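Side-chain contact in adenylate kinase (Schistosoma mansoni, PDB 3UMF), which catalyses the reversible transfer of a phosphoryl group between adenine nucleotides, interconverting ATP plus AMP with two ADP: residues 144-149 with 165-170. Residues are numbered along the deposited sequence; the frame is centred on the assembly and turned at random.
Sequences EVMRKR and ETIVKR
V168 meets two quite different side chains of the facing helix, the thioether of M146 and the guanidinium of R147. The axes of segments 144-149 and 165-170 approach to 10.9 Å and run at 149°, roughly antiparallel. Helix 143-150 follows strand 135-140 of the parallel sheet; between it and helix 161-177 the chain, with 154-159 unmodelled, probably forms the mobile lid over the nucleotide site, as in other adenylate kinases. M146 starts toward the partner helix with CG anti to its backbone N (chi1 176°), then bends at both chi2 and chi3. That fold brings SD to 4.0 Å from I167 CG2 and swings CE over to V168, 4.1 Å from V168 CG2 and equally near V168 CA. An unbranched, flexible thioether suits this place because it can bend to lie against both beta-branched neighbours; F171, one turn further along helix 161-177, also packs on it.

R147, partly exposed, has a long chain extended from CG to NE that lets its flat guanidinium lie against V168 while NH2 keeps a salt bridge to E143 on its own helix. The compact, branched valine offers both methyls: V168 CG2 sits 3.7 Å above one guanidinium face, offset toward the rim, and V168 CG1 lies 3.7 Å from R147 NH2. E165 OE1 stays 4.9 Å from R147 NH2, too far for direct pairing, and E165 OE2 instead takes K169 NZ at 3.1 Å, from above the carboxylate plane. Contact between the segments is therefore mainly apolar burial and van der Waals packing, perhaps with a weak long-range pull between R147 and E165.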
loop_
_atom_site.group_PDB
_atom_site.type_symbol
_atom_site.label_atom_id
_atom_site.label_comp_id
_atom_site.label_asym_id
_atom_site.label_seq_id
_atom_site.Cartn_x
_atom_site.Cartn_y
_atom_site.Cartn_z
ATOM N N GLU A 144 -8.077 -7.630 18.580
ATOM C CA GLU A 144 -7.823 -7.296 19.979
ATOM C C GLU A 144 -6.772 -6.192 20.130
ATOM O O GLU A 144 -6.924 -5.280 20.946
ATOM C CB GLU A 144 -7.369 -8.544 20.746
ATOM C CG GLU A 144 -8.274 -9.766 20.573
ATOM C CD GLU A 144 -7.838 -10.687 19.441
ATOM O OE1 GLU A 144 -7.080 -11.648 19.708
ATOM O OE2 GLU A 144 -8.257 -10.462 18.283
ATOM N N VAL A 145 -5.700 -6.291 19.350
ATOM C CA VAL A 145 -4.647 -5.275 19.348
ATOM C C VAL A 145 -5.166 -3.937 18.818
ATOM O O VAL A 145 -4.887 -2.886 19.393
ATOM C CB VAL A 145 -3.426 -5.733 18.519
ATOM C CG1 VAL A 145 -2.529 -4.556 18.177
ATOM C CG2 VAL A 145 -2.646 -6.807 19.274
ATOM N N MET A 146 -5.916 -3.980 17.721
ATOM C CA MET A 146 -6.531 -2.777 17.165
ATOM C C MET A 146 -7.421 -2.068 18.188
ATOM O O MET A 146 -7.345 -0.849 18.344
ATOM C CB MET A 146 -7.326 -3.117 15.899
ATOM C CG MET A 146 -8.097 -1.953 15.279
ATOM S SD MET A 146 -9.712 -1.627 16.028
ATOM C CE MET A 146 -10.606 -3.142 15.668
ATOM N N ARG A 147 -8.266 -2.835 18.875
ATOM C CA ARG A 147 -9.166 -2.292 19.897
ATOM C C ARG A 147 -8.407 -1.616 21.040
ATOM O O ARG A 147 -8.784 -0.533 21.494
ATOM C CB ARG A 147 -10.053 -3.405 20.479
ATOM C CG ARG A 147 -11.106 -3.981 19.531
ATOM C CD ARG A 147 -11.866 -5.116 20.215
ATOM N NE ARG A 147 -12.893 -5.720 19.367
ATOM C CZ ARG A 147 -14.186 -5.414 19.426
ATOM N NH1 ARG A 147 -14.615 -4.507 20.292
ATOM N NH2 ARG A 147 -15.051 -6.016 18.619
ATOM N N LYS A 148 -7.346 -2.265 21.509
ATOM C CA LYS A 148 -6.548 -1.745 22.615
ATOM C C LYS A 148 -5.809 -0.486 22.176
ATOM O O LYS A 148 -5.470 0.376 22.988
ATOM C CB LYS A 148 -5.551 -2.814 23.079
ATOM C CG LYS A 148 -4.827 -2.502 24.378
ATOM C CD LYS A 148 -3.427 -1.964 24.126
ATOM N N ARG A 149 -5.581 -0.382 20.872
ATOM C CA ARG A 149 -4.820 0.718 20.307
ATOM C C ARG A 149 -5.699 1.937 19.989
ATOM O O ARG A 149 -5.324 3.069 20.299
ATOM C CB ARG A 149 -4.086 0.228 19.049
ATOM C CG ARG A 149 -2.841 1.005 18.683
ATOM C CD ARG A 149 -1.983 0.230 17.692
ATOM N NE ARG A 149 -0.881 -0.477 18.345
ATOM C CZ ARG A 149 -0.057 -1.313 17.719
ATOM N NH1 ARG A 149 -0.214 -1.555 16.424
ATOM N NH2 ARG A 149 0.919 -1.910 18.387
ATOM N N GLU A 165 -17.615 0.933 16.873
ATOM C CA GLU A 165 -18.107 -0.223 16.128
ATOM C C GLU A 165 -17.900 -0.057 14.622
ATOM O O GLU A 165 -17.656 -1.037 13.917
ATOM C CB GLU A 165 -19.581 -0.504 16.449
ATOM C CG GLU A 165 -20.160 -1.761 15.790
ATOM C CD GLU A 165 -19.660 -3.066 16.408
ATOM O OE1 GLU A 165 -18.763 -3.030 17.279
ATOM O OE2 GLU A 165 -20.173 -4.140 16.023
ATOM N N THR A 166 -17.988 1.179 14.134
ATOM C CA THR A 166 -17.707 1.455 12.726
ATOM C C THR A 166 -16.272 1.062 12.376
ATOM O O THR A 166 -16.017 0.461 11.330
ATOM C CB THR A 166 -17.938 2.939 12.377
ATOM O OG1 THR A 166 -19.323 3.260 12.551
ATOM C CG2 THR A 166 -17.538 3.221 10.931
ATOM N N ILE A 167 -15.341 1.393 13.264
ATOM C CA ILE A 167 -13.934 1.049 13.077
ATOM C C ILE A 167 -13.702 -0.462 13.181
ATOM O O ILE A 167 -12.887 -1.028 12.445
ATOM C CB ILE A 167 -13.042 1.797 14.095
ATOM C CG1 ILE A 167 -13.068 3.302 13.808
ATOM C CG2 ILE A 167 -11.616 1.270 14.063
ATOM C CD1 ILE A 167 -12.196 4.114 14.740
ATOM N N VAL A 168 -14.416 -1.116 14.092
ATOM C CA VAL A 168 -14.354 -2.572 14.187
ATOM C C VAL A 168 -14.795 -3.212 12.871
ATOM O O VAL A 168 -14.114 -4.093 12.348
ATOM C CB VAL A 168 -15.205 -3.113 15.358
ATOM C CG1 VAL A 168 -15.352 -4.623 15.258
ATOM C CG2 VAL A 168 -14.577 -2.723 16.693
ATOM N N LYS A 169 -15.919 -2.749 12.330
ATOM C CA LYS A 169 -16.417 -3.232 11.041
ATOM C C LYS A 169 -15.465 -2.911 9.891
ATOM O O LYS A 169 -15.319 -3.698 8.955
ATOM C CB LYS A 169 -17.797 -2.643 10.736
ATOM C CG LYS A 169 -18.886 -3.065 11.702
ATOM C CD LYS A 169 -18.887 -4.568 11.916
ATOM C CE LYS A 169 -20.111 -4.993 12.710
ATOM N NZ LYS A 169 -19.794 -6.103 13.644
ATOM N N ARG A 170 -14.825 -1.749 9.951
ATOM C CA ARG A 170 -13.861 -1.375 8.920
ATOM C C ARG A 170 -12.649 -2.304 8.972
ATOM O O ARG A 170 -12.096 -2.677 7.935
ATOM C CB ARG A 170 -13.430 0.083 9.076
ATOM C CG ARG A 170 -12.536 0.588 7.951
ATOM C CD ARG A 170 -12.135 2.037 8.179
ATOM N NE ARG A 170 -13.298 2.918 8.218
ATOM C CZ ARG A 170 -13.255 4.195 8.581
ATOM N NH1 ARG A 170 -12.104 4.745 8.938
ATOM N NH2 ARG A 170 -14.363 4.921 8.590
#